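Local structure of FAD dependent oxidoreductase domain-containing protein (Deinococcus radiodurans R1, 3C4N) at residues L149-P154 with P258-L263; L244-R249 with P368-L373; T268-A273 with L278-G283. The protein is of unknown function but binds ADP and is probably an FAD-dependent oxidoreductase. One frame throughout, in Å; residues are numbered along the deposited sequence.

Interactions 1 and 3 lie close together, with centres 9 Å apart. Interaction 2 lies on the opposite side of the chain's centre, 43 Å from interaction 1 and 37 Å from interaction 3, centre to centre. Interactions 1 and 3 reach the same mixed sheet. Strand 251-260 is followed in the chain by strand 270-273, and Leu151 touches both Leu271 and Leu278. In interaction 2, strand 370-374 belongs to the other sheet, probably the Rossmann-type nucleotide-binding one, and 244-249 packs against it. Along the chain, interaction 3 is nested between the two segments of interaction 2, while the segments of interactions 1 and 2 alternate. The chain therefore leaves the nucleotide-binding sheet, builds part of the second sheet and returns.

Interaction 1: L149-P154 with P258-L263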
loop_
_atom_site.group_PDB
_atom_site.type_symbol
_atom_site.label_atom_id
_atom_site.label_comp_id
_atom_site.label_asym_id
_atom_site.label_seq_id
_atom_site.Cartn_x
_atom_site.Cartn_y
_atom_site.Cartn_z
ATOM N N LEU A 149 39.459 -12.065 -11.394
ATOM C CA LEU A 149 40.907 -12.013 -11.281
ATOM C C LEU A 149 41.475 -10.767 -11.956
ATOM O O LEU A 149 42.344 -10.092 -11.404
ATOM C CB LEU A 149 41.519 -13.267 -11.912
ATOM C CG LEU A 149 42.832 -13.791 -11.317
ATOM C CD1 LEU A 149 43.280 -15.017 -12.101
ATOM C CD2 LEU A 149 43.914 -12.719 -11.357
ATOM N N ALA A 150 40.971 -10.462 -13.145
ATOM C CA ALA A 150 41.435 -9.313 -13.917
ATOM C C ALA A 150 41.224 -7.980 -13.207
ATOM O O ALA A 150 41.727 -6.941 -13.645
ATOM C CB ALA A 150 40.733 -9.294 -15.280
ATOM N N LEU A 151 40.468 -8.003 -12.119
ATOM C CA LEU A 151 40.199 -6.778 -11.380
ATOM C C LEU A 151 41.354 -6.422 -10.461
ATOM O O LEU A 151 41.584 -5.251 -10.161
ATOM C CB LEU A 151 38.932 -6.932 -10.543
ATOM C CG LEU A 151 37.657 -7.319 -11.277
ATOM C CD1 LEU A 151 36.558 -7.538 -10.245
ATOM C CD2 LEU A 151 37.260 -6.234 -12.271
ATOM N N LEU A 152 42.087 -7.437 -10.022
ATOM C CA LEU A 152 43.177 -7.217 -9.088
ATOM C C LEU A 152 44.543 -7.665 -9.549
ATOM O O LEU A 152 44.725 -8.156 -10.662
ATOM C CB LEU A 152 42.870 -7.910 -7.755
ATOM C CG LEU A 152 41.668 -8.851 -7.699
ATOM C CD1 LEU A 152 41.854 -9.912 -6.629
ATOM C CD2 LEU A 152 40.430 -8.031 -7.429
ATOM N N ASP A 153 45.506 -7.485 -8.656
ATOM C CA ASP A 153 46.875 -7.882 -8.911
ATOM C C ASP A 153 47.197 -8.990 -7.905
ATOM O O ASP A 153 47.400 -8.731 -6.722
ATOM C CB ASP A 153 47.811 -6.691 -8.714
ATOM C CG ASP A 153 49.258 -7.052 -8.947
ATOM O OD1 ASP A 153 49.786 -7.903 -8.198
ATOM O OD2 ASP A 153 49.862 -6.488 -9.882
ATOM N N PRO A 154 47.229 -10.246 -8.369
ATOM C CA PRO A 154 47.520 -11.421 -7.541
ATOM C C PRO A 154 48.717 -11.266 -6.606
ATOM O O PRO A 154 48.723 -11.828 -5.511
ATOM C CB PRO A 154 47.746 -12.517 -8.575
ATOM C CG PRO A 154 46.788 -12.127 -9.672
ATOM C CD PRO A 154 46.990 -10.632 -9.771
ATOM N N PRO A 258 28.863 3.863 -6.109
ATOM C CA PRO A 258 29.196 3.948 -7.535
ATOM C C PRO A 258 29.314 2.572 -8.189
ATOM O O PRO A 258 29.735 1.604 -7.552
ATOM C CB PRO A 258 30.511 4.731 -7.540
ATOM C CG PRO A 258 31.104 4.435 -6.200
ATOM C CD PRO A 258 29.917 4.468 -5.277
ATOM N N ARG A 259 28.937 2.496 -9.463
ATOM C CA ARG A 259 28.979 1.243 -10.207
ATOM C C ARG A 259 30.249 1.028 -11.029
ATOM O O ARG A 259 30.791 1.964 -11.615
ATOM C CB ARG A 259 27.769 1.132 -11.133
ATOM C CG ARG A 259 27.836 -0.114 -11.983
ATOM C CD ARG A 259 26.490 -0.560 -12.481
ATOM N NE ARG A 259 26.686 -1.407 -13.617
ATOM C CZ ARG A 259 26.368 -2.668 -13.889
ATOM N NH1 ARG A 259 25.727 -3.518 -13.095
ATOM N NH2 ARG A 259 26.769 -3.062 -15.078
ATOM N N LEU A 260 30.708 -0.221 -11.064
ATOM C CA LEU A 260 31.899 -0.595 -11.810
ATOM C C LEU A 260 31.496 -1.492 -12.975
ATOM O O LEU A 260 31.203 -2.675 -12.790
ATOM C CB LEU A 260 32.875 -1.347 -10.912
ATOM C CG LEU A 260 34.211 -1.708 -11.568
ATOM C CD1 LEU A 260 35.096 -0.469 -11.676
ATOM C CD2 LEU A 260 34.899 -2.774 -10.738
ATOM N N ASP A 261 31.493 -0.930 -14.179
ATOM C CA ASP A 261 31.095 -1.681 -15.354
ATOM C C ASP A 261 32.166 -2.601 -15.910
ATOM O O ASP A 261 32.788 -2.301 -16.924
ATOM C CB ASP A 261 30.620 -0.722 -16.442
ATOM C CG ASP A 261 29.352 0.011 -16.053
ATOM O OD1 ASP A 261 28.307 -0.647 -15.886
ATOM O OD2 ASP A 261 29.397 1.245 -15.907
ATOM N N LEU A 262 32.388 -3.718 -15.231
ATOM C CA LEU A 262 33.358 -4.703 -15.681
ATOM C C LEU A 262 32.708 -6.079 -15.580
ATOM O O LEU A 262 31.956 -6.348 -14.641
ATOM C CB LEU A 262 34.630 -4.634 -14.839
ATOM C CG LEU A 262 35.517 -3.429 -15.158
ATOM C CD1 LEU A 262 36.654 -3.346 -14.175
ATOM C CD2 LEU A 262 36.052 -3.556 -16.574
ATOM N N LEU A 263 32.991 -6.931 -16.562
ATOM C CA LEU A 263 32.429 -8.275 -16.641
ATOM C C LEU A 263 32.130 -8.922 -15.300
ATOM O O LEU A 263 33.002 -9.032 -14.445
ATOM C CB LEU A 263 33.355 -9.198 -17.432
ATOM C CG LEU A 263 32.789 -10.591 -17.731
ATOM C CD1 LEU A 263 31.506 -10.441 -18.541
ATOM C CD2 LEU A 263 33.812 -11.423 -18.528
#
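Leu151 and Leu262 make the same choice at the first torsion: CG stands anti to the carbonyl carbon, with chi1 -56° and -75°. This brings their methyl ends together. CD2 of Leu151 reaches to 3.5 Å from CD1 of Leu262. The same CD2 methyl lies 4.0 Å from CB of Leu262. The two side chains slide past each other in opposite directions, so they touch alongside. A looser touch comes from Leu260, whose CD2 is 4.5 Å from CD2 of Leu151. The contact is apolar throughout. Between Leu260 and Leu262 the chain makes an inverse gamma turn centred on Asp261, with Leu262 N bonded to Leu260 O at 2.9 Å. Arg259 grips the OD1 atom of Asp261 side-on, through NE and NH2. This salt bridge links the two residues that flank Leu260. Leu151 belongs to a type I turn, Leu149 to Leu152, near the end of helix 146-149. Leu260 ends strand 251-260. Tyr285 of the adjacent strand 284-288 packs on both Leu151 and Leu260, and Ala330 from a loop packs on Leu151 and Leu262.

Interaction 2: L244-R249 with P368-L373; sequences LGLHTR and PGLHLL
Leu370 is met by two leucines of the 244-249 segment, and this is the tight part of the contact. Its CD2 methyl lies 3.4 Å from CD1 of Leu244 and 3.3 Å from CD1 of Leu246. Each of the two pairs meets tip to tip. The CD1 methyls of Leu244 and Leu246 are themselves 4.0 Å apart, so the three methyls form a compact triangle. Leu370 holds CG anti to its backbone nitrogen (chi1 -173°), which sends the branch out toward the loop. Between the two leucines of that loop side, Gly245 leaves helical geometry with positive phi, a conformation that favours glycine.

The other end is looser. Thr248 CG2 and Leu372 CD2 come no nearer than 4.3 Å. Leu372 is nevertheless buried, because Val230, Leu366 and His250 also touch it. Its side chain is about 9 Å from the bound ADP.

On the solvent side, the carbonyl oxygen of Gly245 sits over one face of the His247 ring, 3.7 Å above the plane. His247 ND1 is hydrogen-bonded to Glu241 of the preceding helix.

Strand 370-374 is placed by other bonds. The backbone of His371 pairs with Ile228 and Val230, and that of Leu372 with Glu364. Leu373 packs on Met47 and Cys51 of helix 46-58. The helix end and following loop meet the strand through methyl groups, and the CA atoms of Leu244 and Leu370 are 10.4 Å apart. Such a contact has no directional bond of its own. It packs a helix end and loop over Leu370 and Leu372 of the sheet, and its outer side stays partly exposed, while backbone pairing with the neighbouring strands fixes the strand's register.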
loop_
_atom_site.group_PDB
_atom_site.type_symbol
_atom_site.label_atom_id
_atom_site.label_comp_id
_atom_site.label_asym_id
_atom_site.label_seq_id
_atom_site.Cartn_x
_atom_site.Cartn_y
_atom_site.Cartn_z
ATOM N N LEU A 244 10.375 14.254 20.949
ATOM C CA LEU A 244 10.213 13.967 22.374
ATOM C C LEU A 244 11.410 14.358 23.252
ATOM O O LEU A 244 11.444 14.016 24.433
ATOM C CB LEU A 244 9.915 12.469 22.558
ATOM C CG LEU A 244 8.585 11.947 21.995
ATOM C CD1 LEU A 244 8.629 10.437 21.788
ATOM C CD2 LEU A 244 7.468 12.326 22.939
ATOM N N GLY A 245 12.388 15.061 22.689
ATOM C CA GLY A 245 13.544 15.457 23.476
ATOM C C GLY A 245 14.362 14.290 24.010
ATOM O O GLY A 245 15.090 14.426 24.994
ATOM N N LEU A 246 14.249 13.141 23.356
ATOM C CA LEU A 246 14.979 11.948 23.756
ATOM C C LEU A 246 16.350 11.883 23.085
ATOM O O LEU A 246 16.460 11.646 21.873
ATOM C CB LEU A 246 14.170 10.699 23.401
ATOM C CG LEU A 246 12.751 10.645 23.990
ATOM C CD1 LEU A 246 12.052 9.377 23.545
ATOM C CD2 LEU A 246 12.831 10.707 25.506
ATOM N N HIS A 247 17.392 12.090 23.889
ATOM C CA HIS A 247 18.771 12.078 23.406
ATOM C C HIS A 247 19.348 10.671 23.247
ATOM O O HIS A 247 19.064 9.783 24.046
ATOM C CB HIS A 247 19.657 12.869 24.371
ATOM C CG HIS A 247 19.137 14.236 24.679
ATOM N ND1 HIS A 247 18.952 15.195 23.709
ATOM C CD2 HIS A 247 18.757 14.801 25.848
ATOM C CE1 HIS A 247 18.480 16.295 24.268
ATOM N NE2 HIS A 247 18.352 16.082 25.564
ATOM N N THR A 248 20.145 10.472 22.202
ATOM C CA THR A 248 20.802 9.189 21.966
ATOM C C THR A 248 22.210 9.494 21.450
ATOM O O THR A 248 22.523 10.639 21.106
ATOM C CB THR A 248 20.058 8.304 20.912
ATOM O OG1 THR A 248 20.003 8.990 19.652
ATOM C CG2 THR A 248 18.649 7.965 21.385
ATOM N N ARG A 249 23.049 8.466 21.382
ATOM C CA ARG A 249 24.420 8.631 20.919
ATOM C C ARG A 249 24.580 8.150 19.477
ATOM O O ARG A 249 25.671 8.207 18.911
ATOM C CB ARG A 249 25.371 7.855 21.840
ATOM C CG ARG A 249 24.959 7.848 23.310
ATOM C CD ARG A 249 26.161 7.748 24.257
ATOM N NE ARG A 249 26.854 9.025 24.270
ATOM C CZ ARG A 249 26.925 9.842 25.317
ATOM N NH1 ARG A 249 26.363 9.525 26.475
ATOM N NH2 ARG A 249 27.520 11.013 25.181
ATOM N N PRO A 368 8.378 4.289 27.749
ATOM C CA PRO A 368 7.267 3.341 27.733
ATOM C C PRO A 368 6.561 3.277 26.378
ATOM O O PRO A 368 6.049 4.283 25.888
ATOM C CB PRO A 368 6.375 3.865 28.851
ATOM C CG PRO A 368 7.390 4.344 29.864
ATOM C CD PRO A 368 8.358 5.109 28.975
ATOM N N GLY A 369 6.560 2.088 25.780
ATOM C CA GLY A 369 5.910 1.885 24.498
ATOM C C GLY A 369 6.607 2.478 23.285
ATOM O O GLY A 369 6.102 2.365 22.167
ATOM N N LEU A 370 7.762 3.105 23.502
ATOM C CA LEU A 370 8.526 3.723 22.421
ATOM C C LEU A 370 9.828 2.975 22.113
ATOM O O LEU A 370 10.725 2.910 22.958
ATOM C CB LEU A 370 8.853 5.178 22.765
ATOM C CG LEU A 370 9.506 5.968 21.635
ATOM C CD1 LEU A 370 8.489 6.132 20.503
ATOM C CD2 LEU A 370 9.947 7.329 22.133
ATOM N N HIS A 371 9.926 2.421 20.904
ATOM C CA HIS A 371 11.116 1.677 20.489
ATOM C C HIS A 371 11.831 2.284 19.301
ATOM O O HIS A 371 11.197 2.748 18.354
ATOM C CB HIS A 371 10.762 0.235 20.131
ATOM C CG HIS A 371 10.139 -0.521 21.257
ATOM N ND1 HIS A 371 8.780 -0.524 21.485
ATOM C CD2 HIS A 371 10.691 -1.245 22.257
ATOM C CE1 HIS A 371 8.522 -1.219 22.578
ATOM N NE2 HIS A 371 9.663 -1.667 23.067
ATOM N N LEU A 372 13.158 2.272 19.355
ATOM C CA LEU A 372 13.969 2.785 18.260
ATOM C C LEU A 372 14.691 1.604 17.601
ATOM O O LEU A 372 15.567 0.986 18.205
ATOM C CB LEU A 372 14.978 3.815 18.781
ATOM C CG LEU A 372 16.056 4.287 17.793
ATOM C CD1 LEU A 372 15.423 4.982 16.597
ATOM C CD2 LEU A 372 16.997 5.236 18.511
ATOM N N LEU A 373 14.303 1.303 16.364
ATOM C CA LEU A 373 14.860 0.200 15.582
ATOM C C LEU A 373 15.950 0.707 14.661
ATOM O O LEU A 373 15.719 1.597 13.846
ATOM C CB LEU A 373 13.753 -0.445 14.735
ATOM C CG LEU A 373 14.052 -1.656 13.835
ATOM C CD1 LEU A 373 14.777 -2.723 14.638
ATOM C CD2 LEU A 373 12.745 -2.214 13.266
#

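Interaction 3: T268-A273 with L278-G283; sequences TPVLRA and LRPQNG
Leu271 and Leu278 face each other as an antiparallel hydrogen-bonded pair, and both of their amides and carbonyls are satisfied by each other. Leu278 N gives to Leu271 O at 2.7 Å, nearly straight at 170°. Leu271 N gives to Leu278 O at 3.2 Å, equally straight. The next such pair in this register would be Pro269 with Pro280. Neither has an N-H, so no such pair of bonds can form there. Ring packing takes over. Pro280 CG lies 3.2 Å from Thr268 O, and Pro280 CB lies 3.4 Å from Thr268 CG2. That methyl sits between the backbone nitrogen and the carbonyl carbon of Thr268, with OG1 held anti to the nitrogen (chi1 168°). Val270 CG2 meets the ring at CD, crossing at about a right angle. With an alanine in place of Pro280, Thr268 O and Val270 CG2 would probably be left without the CG and CD they pack on, and with a gap beside them.

The Thr268 carbonyl accepts from Arg121 NH2, and Val270 pairs through its backbone with Pro122 and Leu124 of strand 118-127. Arg279 NH1 gives to Pro280 O at 2.8 Å, in the guanidinium plane, while Arg279 NE gives to Pro83 O. The hairpin 270-281 therefore combines one pair joined by two hydrogen bonds with proline packing. Several other polar groups find partners outside it, such as Arg272 NH1 in a salt bridge to Asp90.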
loop_
_atom_site.group_PDB
_atom_site.type_symbol
_atom_site.label_atom_id
_atom_site.label_comp_id
_atom_site.label_asym_id
_atom_site.label_seq_id
_atom_site.Cartn_x
_atom_site.Cartn_y
_atom_site.Cartn_z
ATOM N N THR A 268 29.957 -15.182 -9.761
ATOM C CA THR A 268 31.245 -14.572 -9.450
ATOM C C THR A 268 31.164 -14.106 -8.003
ATOM O O THR A 268 30.266 -13.354 -7.621
ATOM C CB THR A 268 31.579 -13.377 -10.393
ATOM O OG1 THR A 268 32.697 -12.654 -9.865
ATOM C CG2 THR A 268 30.410 -12.444 -10.528
ATOM N N PRO A 269 32.105 -14.565 -7.174
ATOM C CA PRO A 269 32.163 -14.221 -5.748
ATOM C C PRO A 269 32.250 -12.736 -5.391
ATOM O O PRO A 269 32.673 -11.908 -6.198
ATOM C CB PRO A 269 33.367 -15.025 -5.247
ATOM C CG PRO A 269 34.230 -15.167 -6.467
ATOM C CD PRO A 269 33.243 -15.414 -7.570
ATOM N N VAL A 270 31.804 -12.415 -4.179
ATOM C CA VAL A 270 31.859 -11.050 -3.674
ATOM C C VAL A 270 33.313 -10.875 -3.242
ATOM O O VAL A 270 33.912 -11.801 -2.697
ATOM C CB VAL A 270 30.933 -10.856 -2.436
ATOM C CG1 VAL A 270 31.085 -9.456 -1.875
ATOM C CG2 VAL A 270 29.482 -11.106 -2.821
ATOM N N LEU A 271 33.884 -9.705 -3.498
ATOM C CA LEU A 271 35.271 -9.443 -3.136
ATOM C C LEU A 271 35.350 -8.236 -2.227
ATOM O O LEU A 271 34.559 -7.301 -2.351
ATOM C CB LEU A 271 36.100 -9.180 -4.393
ATOM C CG LEU A 271 36.114 -10.303 -5.437
ATOM C CD1 LEU A 271 36.480 -9.722 -6.804
ATOM C CD2 LEU A 271 37.095 -11.386 -5.015
ATOM N N ARG A 272 36.320 -8.265 -1.317
ATOM C CA ARG A 272 36.552 -7.193 -0.355
ATOM C C ARG A 272 38.038 -6.915 -0.231
ATOM O O ARG A 272 38.853 -7.828 -0.307
ATOM C CB ARG A 272 36.014 -7.599 1.009
ATOM C CG ARG A 272 34.513 -7.633 1.083
ATOM C CD ARG A 272 34.025 -7.785 2.517
ATOM N NE ARG A 272 32.604 -7.464 2.608
ATOM C CZ ARG A 272 31.880 -7.574 3.715
ATOM N NH1 ARG A 272 32.448 -8.002 4.835
ATOM N NH2 ARG A 272 30.593 -7.251 3.701
ATOM N N ALA A 273 38.396 -5.652 -0.033
ATOM C CA ALA A 273 39.801 -5.270 0.120
ATOM C C ALA A 273 39.867 -3.993 0.952
ATOM O O ALA A 273 39.088 -3.073 0.730
ATOM C CB ALA A 273 40.447 -5.039 -1.265
ATOM N N LEU A 278 33.252 -5.323 -3.561
ATOM C CA LEU A 278 32.852 -5.355 -4.954
ATOM C C LEU A 278 31.723 -6.380 -5.046
ATOM O O LEU A 278 31.948 -7.595 -5.010
ATOM C CB LEU A 278 34.034 -5.726 -5.853
ATOM C CG LEU A 278 35.126 -4.637 -5.921
ATOM C CD1 LEU A 278 36.301 -5.079 -6.805
ATOM C CD2 LEU A 278 34.512 -3.347 -6.476
ATOM N N ARG A 279 30.497 -5.861 -5.128
ATOM C CA ARG A 279 29.289 -6.671 -5.190
ATOM C C ARG A 279 28.837 -6.891 -6.617
ATOM O O ARG A 279 28.274 -5.990 -7.251
ATOM C CB ARG A 279 28.164 -5.992 -4.391
ATOM C CG ARG A 279 26.716 -6.411 -4.754
ATOM C CD ARG A 279 26.364 -7.837 -4.333
ATOM N NE ARG A 279 24.931 -7.992 -4.014
ATOM C CZ ARG A 279 24.008 -8.517 -4.821
ATOM N NH1 ARG A 279 24.335 -8.961 -6.027
ATOM N NH2 ARG A 279 22.750 -8.597 -4.419
ATOM N N PRO A 280 29.084 -8.096 -7.154
ATOM C CA PRO A 280 28.670 -8.395 -8.530
ATOM C C PRO A 280 27.153 -8.254 -8.666
ATOM O O PRO A 280 26.395 -8.799 -7.865
ATOM C CB PRO A 280 29.152 -9.832 -8.732
ATOM C CG PRO A 280 29.152 -10.397 -7.330
ATOM C CD PRO A 280 29.723 -9.266 -6.523
ATOM N N GLN A 281 26.711 -7.523 -9.681
ATOM C CA GLN A 281 25.285 -7.309 -9.873
ATOM C C GLN A 281 24.983 -6.716 -11.248
ATOM O O GLN A 281 25.717 -5.854 -11.734
ATOM C CB GLN A 281 24.760 -6.372 -8.785
ATOM C CG GLN A 281 23.263 -6.205 -8.790
ATOM C CD GLN A 281 22.794 -5.144 -7.808
ATOM O OE1 GLN A 281 22.930 -5.288 -6.575
ATOM N NE2 GLN A 281 22.239 -4.058 -8.351
ATOM N N ASN A 282 23.908 -7.181 -11.880
ATOM C CA ASN A 282 23.535 -6.676 -13.198
ATOM C C ASN A 282 24.684 -6.752 -14.204
ATOM O O ASN A 282 24.892 -5.824 -14.984
ATOM C CB ASN A 282 23.062 -5.227 -13.088
ATOM C CG ASN A 282 21.568 -5.095 -13.260
ATOM O OD1 ASN A 282 20.789 -5.771 -12.577
ATOM N ND2 ASN A 282 21.152 -4.218 -14.171
ATOM N N GLY A 283 25.433 -7.851 -14.173
ATOM C CA GLY A 283 26.537 -8.024 -15.099
ATOM C C GLY A 283 27.757 -7.187 -14.780
ATOM O O GLY A 283 28.750 -7.233 -15.500
#